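Local coordinates for protein succinyl-CoA ligase (ADP-forming) subunit alpha (Methanosaeta concilii, PDB 6HXI) that binds coenzyme A and combines a CoA-ligase-type region with a citrate-synthase-like helical region in one chain of a multi-subunit assembly, at residues B[419-428]-B[441-450]; B[485-495]-B[529-539]. All coordinates share one frame; numbering follows the deposited sequence.

Contact 1. Residues B[419-428]-B[441-450]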
loop_
_atom_site.group_PDB
_atom_site.type_symbol
_atom_site.label_atom_id
_atom_site.label_comp_id
_atom_site.label_asym_id
_atom_site.label_seq_id
_atom_site.Cartn_x
_atom_site.Cartn_y
_atom_site.Cartn_z
ATOM N N VAL B 419 -2.556 11.846 14.464
ATOM C CA VAL B 419 -1.623 12.130 13.356
ATOM C C VAL B 419 -1.995 11.352 12.057
ATOM O O VAL B 419 -2.592 10.267 12.137
ATOM C CB VAL B 419 -0.162 11.942 13.767
ATOM C CG1 VAL B 419 0.206 12.855 14.942
ATOM C CG2 VAL B 419 0.101 10.507 14.091
ATOM N N SER B 420 -1.585 11.872 10.883
ATOM C CA SER B 420 -1.976 11.344 9.562
ATOM C C SER B 420 -1.932 9.815 9.441
ATOM O O SER B 420 -2.933 9.216 9.064
ATOM C CB SER B 420 -1.156 11.999 8.451
ATOM O OG SER B 420 -1.673 13.308 8.278
ATOM N N GLY B 421 -0.790 9.225 9.734
ATOM C CA GLY B 421 -0.562 7.786 9.647
ATOM C C GLY B 421 -1.470 6.964 10.526
ATOM O O GLY B 421 -2.100 6.025 10.045
ATOM N N ALA B 422 -1.564 7.331 11.820
ATOM C CA ALA B 422 -2.392 6.600 12.772
ATOM C C ALA B 422 -3.855 6.785 12.349
ATOM O O ALA B 422 -4.604 5.828 12.291
ATOM C CB ALA B 422 -2.148 7.111 14.184
ATOM N N HIS B 423 -4.197 7.978 11.971
ATOM C CA HIS B 423 -5.553 8.347 11.527
ATOM C C HIS B 423 -5.994 7.532 10.315
ATOM O O HIS B 423 -7.066 6.966 10.358
ATOM C CB HIS B 423 -5.725 9.860 11.316
ATOM C CG HIS B 423 -7.103 10.194 10.827
ATOM N ND1 HIS B 423 -8.210 10.190 11.700
ATOM C CD2 HIS B 423 -7.520 10.531 9.579
ATOM C CE1 HIS B 423 -9.264 10.540 10.949
ATOM N NE2 HIS B 423 -8.903 10.721 9.660
ATOM N N ASN B 424 -5.159 7.384 9.308
ATOM C CA ASN B 424 -5.512 6.585 8.130
ATOM C C ASN B 424 -5.637 5.095 8.440
ATOM O O ASN B 424 -6.523 4.429 7.876
ATOM C CB ASN B 424 -4.567 6.837 6.945
ATOM C CG ASN B 424 -4.989 8.011 6.135
ATOM O OD1 ASN B 424 -5.657 8.920 6.625
ATOM N ND2 ASN B 424 -4.653 8.004 4.859
ATOM N N ALA B 425 -4.738 4.584 9.295
ATOM C CA ALA B 425 -4.709 3.174 9.733
ATOM C C ALA B 425 -6.016 2.840 10.513
ATOM O O ALA B 425 -6.546 1.764 10.363
ATOM C CB ALA B 425 -3.436 2.882 10.598
ATOM N N ILE B 426 -6.538 3.798 11.305
ATOM C CA ILE B 426 -7.744 3.681 12.110
ATOM C C ILE B 426 -8.960 3.676 11.226
ATOM O O ILE B 426 -9.876 2.906 11.478
ATOM C CB ILE B 426 -7.777 4.853 13.166
ATOM C CG1 ILE B 426 -6.820 4.544 14.356
ATOM C CG2 ILE B 426 -9.220 5.176 13.636
ATOM C CD1 ILE B 426 -6.587 5.732 15.319
ATOM N N VAL B 427 -9.004 4.567 10.236
ATOM C CA VAL B 427 -10.103 4.618 9.285
ATOM C C VAL B 427 -10.180 3.273 8.525
ATOM O O VAL B 427 -11.243 2.682 8.477
ATOM C CB VAL B 427 -9.990 5.848 8.357
ATOM C CG1 VAL B 427 -10.948 5.761 7.185
ATOM C CG2 VAL B 427 -10.199 7.144 9.158
ATOM N N ALA B 428 -9.097 2.788 7.975
ATOM C CA ALA B 428 -9.065 1.491 7.257
ATOM C C ALA B 428 -9.530 0.361 8.206
ATOM O O ALA B 428 -10.283 -0.510 7.767
ATOM C CB ALA B 428 -7.616 1.187 6.750
ATOM N N SER B 441 -2.126 1.410 4.555
ATOM C CA SER B 441 -2.948 2.630 4.359
ATOM C C SER B 441 -2.325 3.782 5.206
ATOM O O SER B 441 -2.214 4.882 4.701
ATOM C CB SER B 441 -4.394 2.409 4.794
ATOM O OG SER B 441 -5.181 3.493 4.307
ATOM N N GLY B 442 -1.922 3.490 6.465
ATOM C CA GLY B 442 -1.269 4.425 7.388
ATOM C C GLY B 442 0.151 4.775 6.964
ATOM O O GLY B 442 0.523 5.950 6.894
ATOM N N LEU B 443 0.937 3.784 6.589
ATOM C CA LEU B 443 2.344 4.016 6.187
ATOM C C LEU B 443 2.505 4.869 4.953
ATOM O O LEU B 443 3.512 5.555 4.813
ATOM C CB LEU B 443 3.085 2.675 6.006
ATOM C CG LEU B 443 3.384 1.850 7.230
ATOM C CD1 LEU B 443 4.008 0.553 6.841
ATOM C CD2 LEU B 443 4.366 2.516 8.125
ATOM N N LEU B 444 1.530 4.815 4.028
ATOM C CA LEU B 444 1.559 5.545 2.782
ATOM C C LEU B 444 1.336 7.053 2.968
ATOM O O LEU B 444 1.442 7.786 1.999
ATOM C CB LEU B 444 0.586 4.957 1.747
ATOM C CG LEU B 444 1.002 3.598 1.124
ATOM C CD1 LEU B 444 -0.155 2.993 0.403
ATOM C CD2 LEU B 444 2.270 3.732 0.181
ATOM N N THR B 445 1.177 7.528 4.223
ATOM C CA THR B 445 1.080 8.971 4.468
ATOM C C THR B 445 2.487 9.509 4.784
ATOM O O THR B 445 2.662 10.723 4.834
ATOM C CB THR B 445 0.131 9.287 5.615
ATOM O OG1 THR B 445 0.700 8.763 6.830
ATOM C CG2 THR B 445 -1.252 8.757 5.394
ATOM N N ILE B 446 3.449 8.619 5.047
ATOM C CA ILE B 446 4.806 8.987 5.473
ATOM C C ILE B 446 5.576 9.539 4.303
ATOM O O ILE B 446 5.789 8.843 3.291
ATOM C CB ILE B 446 5.563 7.880 6.216
ATOM C CG1 ILE B 446 4.885 7.476 7.527
ATOM C CG2 ILE B 446 7.066 8.262 6.435
ATOM C CD1 ILE B 446 5.423 6.110 8.071
ATOM N N GLY B 447 5.941 10.802 4.428
ATOM C CA GLY B 447 6.597 11.531 3.356
ATOM C C GLY B 447 7.035 12.890 3.804
ATOM O O GLY B 447 7.421 13.056 4.955
ATOM N N PRO B 448 6.956 13.893 2.944
ATOM C CA PRO B 448 7.545 15.183 3.307
ATOM C C PRO B 448 6.950 15.903 4.504
ATOM O O PRO B 448 7.672 16.684 5.101
ATOM C CB PRO B 448 7.409 16.012 2.025
ATOM C CG PRO B 448 6.345 15.310 1.208
ATOM C CD PRO B 448 6.532 13.878 1.518
ATOM N N ARG B 449 5.678 15.676 4.861
ATOM C CA ARG B 449 5.076 16.426 5.973
ATOM C C ARG B 449 4.839 15.605 7.185
ATOM O O ARG B 449 4.666 16.169 8.240
ATOM C CB ARG B 449 3.768 17.113 5.561
ATOM C CG ARG B 449 3.937 18.099 4.433
ATOM C CD ARG B 449 2.605 18.739 4.087
ATOM N NE ARG B 449 2.712 19.432 2.816
ATOM C CZ ARG B 449 1.710 20.006 2.170
ATOM N NH1 ARG B 449 1.938 20.685 1.067
ATOM N NH2 ARG B 449 0.465 19.863 2.599
ATOM N N PHE B 450 4.734 14.290 7.036
ATOM C CA PHE B 450 4.542 13.402 8.176
ATOM C C PHE B 450 5.748 12.457 8.179
ATOM O O PHE B 450 5.832 11.548 7.372
ATOM C CB PHE B 450 3.181 12.656 8.066
ATOM C CG PHE B 450 2.949 11.631 9.148
ATOM C CD1 PHE B 450 2.770 12.017 10.470
ATOM C CD2 PHE B 450 2.933 10.271 8.848
ATOM C CE1 PHE B 450 2.594 11.059 11.481
ATOM C CE2 PHE B 450 2.781 9.317 9.852
ATOM C CZ PHE B 450 2.648 9.711 11.170
#

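Contact 2. Residues B[485-495]-B[529-539]. With COA (coenzyme A), chain G.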
loop_
_atom_site.group_PDB
_atom_site.type_symbol
_atom_site.label_atom_id
_atom_site.label_comp_id
_atom_site.label_asym_id
_atom_site.label_seq_id
_atom_site.Cartn_x
_atom_site.Cartn_y
_atom_site.Cartn_z
ATOM N N ILE B 485 12.961 26.452 9.296
ATOM C CA ILE B 485 14.030 25.491 9.463
ATOM C C ILE B 485 13.439 24.141 9.853
ATOM O O ILE B 485 12.751 24.070 10.875
ATOM C CB ILE B 485 15.152 25.955 10.438
ATOM C CG1 ILE B 485 15.816 27.258 9.943
ATOM C CG2 ILE B 485 16.183 24.833 10.600
ATOM C CD1 ILE B 485 16.589 28.019 11.045
ATOM N N PRO B 486 13.685 23.079 9.044
ATOM C CA PRO B 486 13.168 21.752 9.413
ATOM C C PRO B 486 13.841 21.268 10.700
ATOM O O PRO B 486 15.035 21.515 10.895
ATOM C CB PRO B 486 13.492 20.896 8.191
ATOM C CG PRO B 486 14.675 21.549 7.566
ATOM C CD PRO B 486 14.518 23.019 7.824
ATOM N N GLY B 487 13.050 20.692 11.601
ATOM C CA GLY B 487 13.526 20.222 12.892
ATOM C C GLY B 487 13.474 21.270 13.983
ATOM O O GLY B 487 13.822 20.998 15.131
ATOM N N ILE B 488 12.986 22.475 13.632
ATOM C CA ILE B 488 12.842 23.605 14.549
ATOM C C ILE B 488 11.376 23.938 14.696
ATOM O O ILE B 488 10.701 24.103 13.681
ATOM C CB ILE B 488 13.689 24.860 14.094
ATOM C CG1 ILE B 488 15.205 24.655 14.310
ATOM C CG2 ILE B 488 13.209 26.202 14.778
ATOM C CD1 ILE B 488 15.754 24.681 15.849
ATOM N N GLY B 489 10.918 24.077 15.949
ATOM C CA GLY B 489 9.558 24.494 16.273
ATOM C C GLY B 489 8.649 23.438 16.861
ATOM O O GLY B 489 8.687 22.269 16.465
ATOM N N HIS B 490 7.795 23.869 17.785
ATOM C CA HIS B 490 6.812 23.041 18.478
ATOM C C HIS B 490 5.575 23.898 18.805
ATOM O O HIS B 490 5.709 25.097 19.069
ATOM C CB HIS B 490 7.419 22.513 19.788
ATOM C CG HIS B 490 6.716 21.314 20.344
ATOM N ND1 HIS B 490 5.507 21.432 21.029
ATOM C CD2 HIS B 490 7.078 20.012 20.309
ATOM C CE1 HIS B 490 5.175 20.196 21.368
ATOM N NE2 HIS B 490 6.099 19.312 20.972
ATOM N N LYS B 491 4.390 23.281 18.818
ATOM C CA LYS B 491 3.128 23.972 19.136
ATOM C C LYS B 491 2.985 24.357 20.634
ATOM O O LYS B 491 2.523 25.472 20.914
ATOM C CB LYS B 491 1.920 23.156 18.681
ATOM C CG LYS B 491 1.870 22.872 17.189
ATOM C CD LYS B 491 1.007 21.639 16.923
ATOM C CE LYS B 491 1.238 20.986 15.580
ATOM N NZ LYS B 491 2.537 20.277 15.540
ATOM N N ILE B 492 3.383 23.467 21.587
ATOM C CA ILE B 492 3.235 23.762 23.035
ATOM C C ILE B 492 4.554 23.863 23.804
ATOM O O ILE B 492 4.702 24.744 24.660
ATOM C CB ILE B 492 2.256 22.795 23.779
ATOM C CG1 ILE B 492 2.487 21.295 23.424
ATOM C CG2 ILE B 492 0.796 23.213 23.543
ATOM C CD1 ILE B 492 2.631 20.383 24.645
ATOM N N LYS B 493 5.500 22.955 23.511
ATOM C CA LYS B 493 6.794 22.905 24.183
ATOM C C LYS B 493 7.678 24.103 23.829
ATOM O O LYS B 493 7.573 24.669 22.736
ATOM C CB LYS B 493 7.488 21.550 23.948
ATOM C CG LYS B 493 6.696 20.371 24.507
ATOM C CD LYS B 493 6.457 20.484 26.004
ATOM C CE LYS B 493 5.737 19.305 26.571
ATOM N NZ LYS B 493 5.276 19.607 27.946
ATOM N N SER B 494 8.521 24.504 24.789
ATOM C CA SER B 494 9.367 25.684 24.700
ATOM C C SER B 494 10.641 25.500 25.496
ATOM O O SER B 494 10.897 24.388 25.961
ATOM C CB SER B 494 8.597 26.889 25.234
ATOM O OG SER B 494 8.388 26.766 26.628
ATOM N N VAL B 495 11.428 26.581 25.692
ATOM C CA VAL B 495 12.655 26.499 26.493
ATOM C C VAL B 495 12.364 26.192 27.972
ATOM O O VAL B 495 13.069 25.379 28.571
ATOM C CB VAL B 495 13.615 27.703 26.345
ATOM C CG1 VAL B 495 14.394 27.613 25.045
ATOM C CG2 VAL B 495 12.878 29.031 26.444
ATOM N N THR B 529 16.954 30.789 17.291
ATOM C CA THR B 529 15.533 30.669 17.000
ATOM C C THR B 529 14.706 30.906 18.266
ATOM O O THR B 529 13.710 31.633 18.189
ATOM C CB THR B 529 15.183 29.373 16.244
ATOM O OG1 THR B 529 15.506 28.229 17.030
ATOM C CG2 THR B 529 15.848 29.286 14.886
ATOM N N THR B 530 15.141 30.371 19.438
ATOM C CA THR B 530 14.412 30.578 20.703
ATOM C C THR B 530 14.493 32.054 21.176
ATOM O O THR B 530 13.620 32.494 21.920
ATOM C CB THR B 530 14.807 29.562 21.794
ATOM O OG1 THR B 530 16.196 29.654 22.082
ATOM C CG2 THR B 530 14.442 28.124 21.420
ATOM N N ALA B 531 15.491 32.829 20.690
ATOM C CA ALA B 531 15.631 34.275 20.965
ATOM C C ALA B 531 14.521 35.084 20.229
ATOM O O ALA B 531 14.310 36.259 20.536
ATOM C CB ALA B 531 17.004 34.760 20.534
ATOM N N LYS B 532 13.811 34.446 19.266
ATOM C CA LYS B 532 12.710 35.059 18.525
ATOM C C LYS B 532 11.377 34.689 19.175
ATOM O O LYS B 532 10.554 35.564 19.463
ATOM C CB LYS B 532 12.723 34.635 17.042
ATOM C CG LYS B 532 14.021 34.944 16.294
ATOM C CD LYS B 532 13.834 34.761 14.783
ATOM C CE LYS B 532 15.061 35.123 14.001
ATOM N NZ LYS B 532 14.791 35.123 12.536
ATOM N N LYS B 533 11.148 33.384 19.364
ATOM C CA LYS B 533 9.955 32.784 19.960
ATOM C C LYS B 533 10.445 31.551 20.716
ATOM O O LYS B 533 11.150 30.710 20.135
ATOM C CB LYS B 533 9.003 32.319 18.859
ATOM C CG LYS B 533 8.086 33.352 18.285
ATOM C CD LYS B 533 7.227 32.648 17.221
ATOM C CE LYS B 533 5.824 32.433 17.652
ATOM N NZ LYS B 533 4.995 32.109 16.477
ATOM N N GLY B 534 10.040 31.448 21.977
ATOM C CA GLY B 534 10.424 30.374 22.888
ATOM C C GLY B 534 10.082 28.964 22.475
ATOM O O GLY B 534 10.755 28.036 22.914
ATOM N N ASN B 535 9.061 28.795 21.621
ATOM C CA ASN B 535 8.602 27.511 21.079
ATOM C C ASN B 535 9.405 27.102 19.842
ATOM O O ASN B 535 9.043 26.114 19.182
ATOM C CB ASN B 535 7.114 27.590 20.696
ATOM C CG ASN B 535 6.832 28.425 19.470
ATOM O OD1 ASN B 535 6.970 29.645 19.485
ATOM N ND2 ASN B 535 6.478 27.791 18.364
ATOM N N LEU B 536 10.464 27.872 19.483
ATOM C CA LEU B 536 11.275 27.516 18.301
ATOM C C LEU B 536 12.436 26.632 18.747
ATOM O O LEU B 536 13.617 26.942 18.529
ATOM C CB LEU B 536 11.728 28.758 17.499
ATOM C CG LEU B 536 10.625 29.561 16.799
ATOM C CD1 LEU B 536 11.209 30.683 15.988
ATOM C CD2 LEU B 536 9.731 28.685 15.970
ATOM N N ILE B 537 12.073 25.546 19.432
ATOM C CA ILE B 537 13.031 24.610 20.011
ATOM C C ILE B 537 13.373 23.585 18.971
ATOM O O ILE B 537 12.681 23.460 17.961
ATOM C CB ILE B 537 12.530 23.967 21.366
ATOM C CG1 ILE B 537 11.152 23.263 21.217
ATOM C CG2 ILE B 537 12.478 25.005 22.488
ATOM C CD1 ILE B 537 10.956 21.970 22.081
ATOM N N LEU B 538 14.434 22.843 19.221
ATOM C CA LEU B 538 14.843 21.740 18.375
ATOM C C LEU B 538 13.823 20.643 18.705
ATOM O O LEU B 538 13.702 20.246 19.865
ATOM C CB LEU B 538 16.265 21.338 18.774
ATOM C CG LEU B 538 17.080 20.512 17.808
ATOM C CD1 LEU B 538 17.197 21.185 16.406
ATOM C CD2 LEU B 538 18.446 20.218 18.414
ATOM N N ASN B 539 12.978 20.296 17.729
ATOM C CA ASN B 539 11.942 19.295 17.913
ATOM C C ASN B 539 12.520 17.845 17.749
ATOM O O ASN B 539 13.718 17.687 17.486
ATOM C CB ASN B 539 10.736 19.589 16.995
ATOM C CG ASN B 539 10.973 19.417 15.512
ATOM O OD1 ASN B 539 11.648 18.505 15.058
ATOM N ND2 ASN B 539 10.354 20.256 14.710
HETATM N N1A COA G . 12.426 28.013 11.810
HETATM C C2A COA G . 13.027 29.207 11.838
HETATM N N3A COA G . 12.507 30.400 12.162
HETATM C C4A COA G . 11.195 30.299 12.426
HETATM C C5A COA G . 10.439 29.140 12.429
HETATM C C6A COA G . 11.114 27.938 12.136
HETATM N N6A COA G . 10.540 26.738 12.197
HETATM N N7A COA G . 9.101 29.428 12.649
HETATM C C8A COA G . 9.079 30.730 12.783
HETATM N N9A COA G . 10.308 31.326 12.655
HETATM C C1B COA G . 10.620 32.753 12.711
HETATM C C2B COA G . 9.859 33.633 11.727
HETATM O O2B COA G . 10.464 33.604 10.432
HETATM C C3B COA G . 10.004 34.998 12.407
HETATM O O3B COA G . 11.298 35.590 12.160
HETATM P P3B COA G . 11.572 37.161 12.183
HETATM O O7A COA G . 11.067 37.671 13.490
HETATM O O8A COA G . 13.040 37.316 12.005
HETATM O O9A COA G . 10.845 37.731 10.952
HETATM C C4B COA G . 10.034 34.666 13.904
HETATM O O4B COA G . 10.297 33.250 13.995
HETATM C C5B COA G . 8.781 35.014 14.668
HETATM O O5B COA G . 7.654 34.580 13.883
HETATM P P1A COA G . 6.313 35.504 13.732
HETATM O O1A COA G . 5.127 34.770 13.224
HETATM O O2A COA G . 6.591 36.795 12.978
HETATM O O3A COA G . 6.176 35.820 15.290
HETATM P P2A COA G . 5.145 36.433 16.337
HETATM O O4A COA G . 4.275 35.363 16.863
HETATM O O5A COA G . 6.002 37.016 17.437
HETATM O O6A COA G . 4.292 37.575 15.566
HETATM C CBP COA G . 3.670 39.865 16.131
HETATM C CCP COA G . 4.723 38.946 15.502
HETATM C CDP COA G . 4.164 41.313 16.006
HETATM C CEP COA G . 2.310 39.729 15.419
HETATM C CAP COA G . 3.505 39.479 17.627
HETATM O OAP COA G . 4.763 39.319 18.258
HETATM C C9P COA G . 2.628 40.390 18.475
HETATM O O9P COA G . 1.401 40.273 18.437
HETATM N N8P COA G . 3.260 41.287 19.250
HETATM C C7P COA G . 2.554 42.287 20.040
HETATM C C6P COA G . 2.847 43.683 19.561
HETATM C C5P COA G . 2.204 44.735 20.433
HETATM O O5P COA G . 2.005 44.528 21.629
HETATM N N4P COA G . 1.851 45.869 19.828
HETATM C C3P COA G . 1.126 46.936 20.504
HETATM C C2P COA G . -0.365 46.676 20.577
HETATM S S1P COA G . -1.089 48.195 21.256
HETATM O O HOH W 1 10.277 20.690 11.746
#

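Contact 1. Residues B[419-428]-B[441-450]
Gly-421 N and Ser-420 CB lie over one face of the Phe-450 ring, both offset toward the rim, with Gly-421 N 3.6 Å from Phe-450 CE2. Val-419 CG2 meets Phe-450 CE1 at 3.7 Å, the two side chains crossing at about a right angle. The ring reaches this spot because its CG stands anti to the backbone N (chi1 175°). Beside it, two glycines bring the main chains together: Gly-421 O is 3.2 Å from Gly-442 CA. Thr-445 OG1 sits 3.2 Å from Gly-421 CA, and Thr-445 CG2 packs 3.5 Å from Asn-424 ND2, whose polar partner is Ser-441 of the second subunit. Thr-445 OG1 donates to Gly-442 O (2.8 Å), nearly in line with the carbonyl, and the same oxygen takes Thr-445 N as a second donor. Farther out, Phe-576 packs edge-to-face on Phe-450, and Arg-580 of helix 571-594 touches both Val-419 and Phe-450. No hydrogen bond joins the segments. Helix 420-430 meets the end of helix 435-443 and the loop after it, which supplies Thr-445 and Phe-450, through close packing alone; Thr-445 OG1 is satisfied within its segment, Ser-441 OG and Asn-424 ND2 across the interface to the second subunit.

Contact 2. Residues B[485-495]-B[529-539]
Gly-489 N gives an almost straight hydrogen bond to Ile-537 O (2.7 Å, 176°), and Asn-539 N donates to Gly-487 O in return. The carboxamide of Asn-539 serves three partners: ND2 reaches Gly-489 O at 3.1 Å on an in-plane lone pair, its other partner is a water that also accepts from Gly-487 N, and OD1 takes Gly-542 N. Asn-535 and His-490 form a reciprocal pair, His-490 N to Asn-535 O and Asn-535 ND2 to His-490 O, each 2.9 Å. The main-chain bonds flank Ile-488 and Leu-538, a single antiparallel bridge of the non-hydrogen-bonded kind, just ahead of helix 540-555, whose N-cap is Asn-539. Leu-536, centre of an inverse gamma turn, accepts at O from Thr-529 OG1 (2.7 Å). Together the segments form one wall of the coenzyme A site, where Ser-89, Arg-91 and Ser-92 of the third subunit also hydrogen-bond the ligand. With CG2 anti to its backbone N, Ile-488 sets that methyl 3.6 Å from coenzyme A N1A. Lys-532 NZ, ending an extended chain, donates a hydrogen bond to coenzyme A O8A at 2.9 Å; Lys-533 NZ makes a weak hydrogen bond to coenzyme A O4A. Ser-494 OG is held by Glu-312 of the citrate lyase chain.

Overall arrangement
From the N terminus, the chain passes through its CoA-ligase region before entering the citrate-synthase-like helices, where both contacts lie. Contact 1 closes first, across a short excursion of 12 residues that folds helix 435-443 back against helix 420-430. Helix 453-466 then leads onward, and its Phe-461 touches Ile-485 and Ile-488 of contact 2. That second closure is wider: 33 mostly helical residues, including helix 500-512, separate its segments, and it joins the loop after helix 471-480 to the turn between helices 517-530 and 540-555. The contacts stand in series, neither nested nor crossing; the centres of contact 1 and contact 2 are about 25 Å apart. Both border the third subunit.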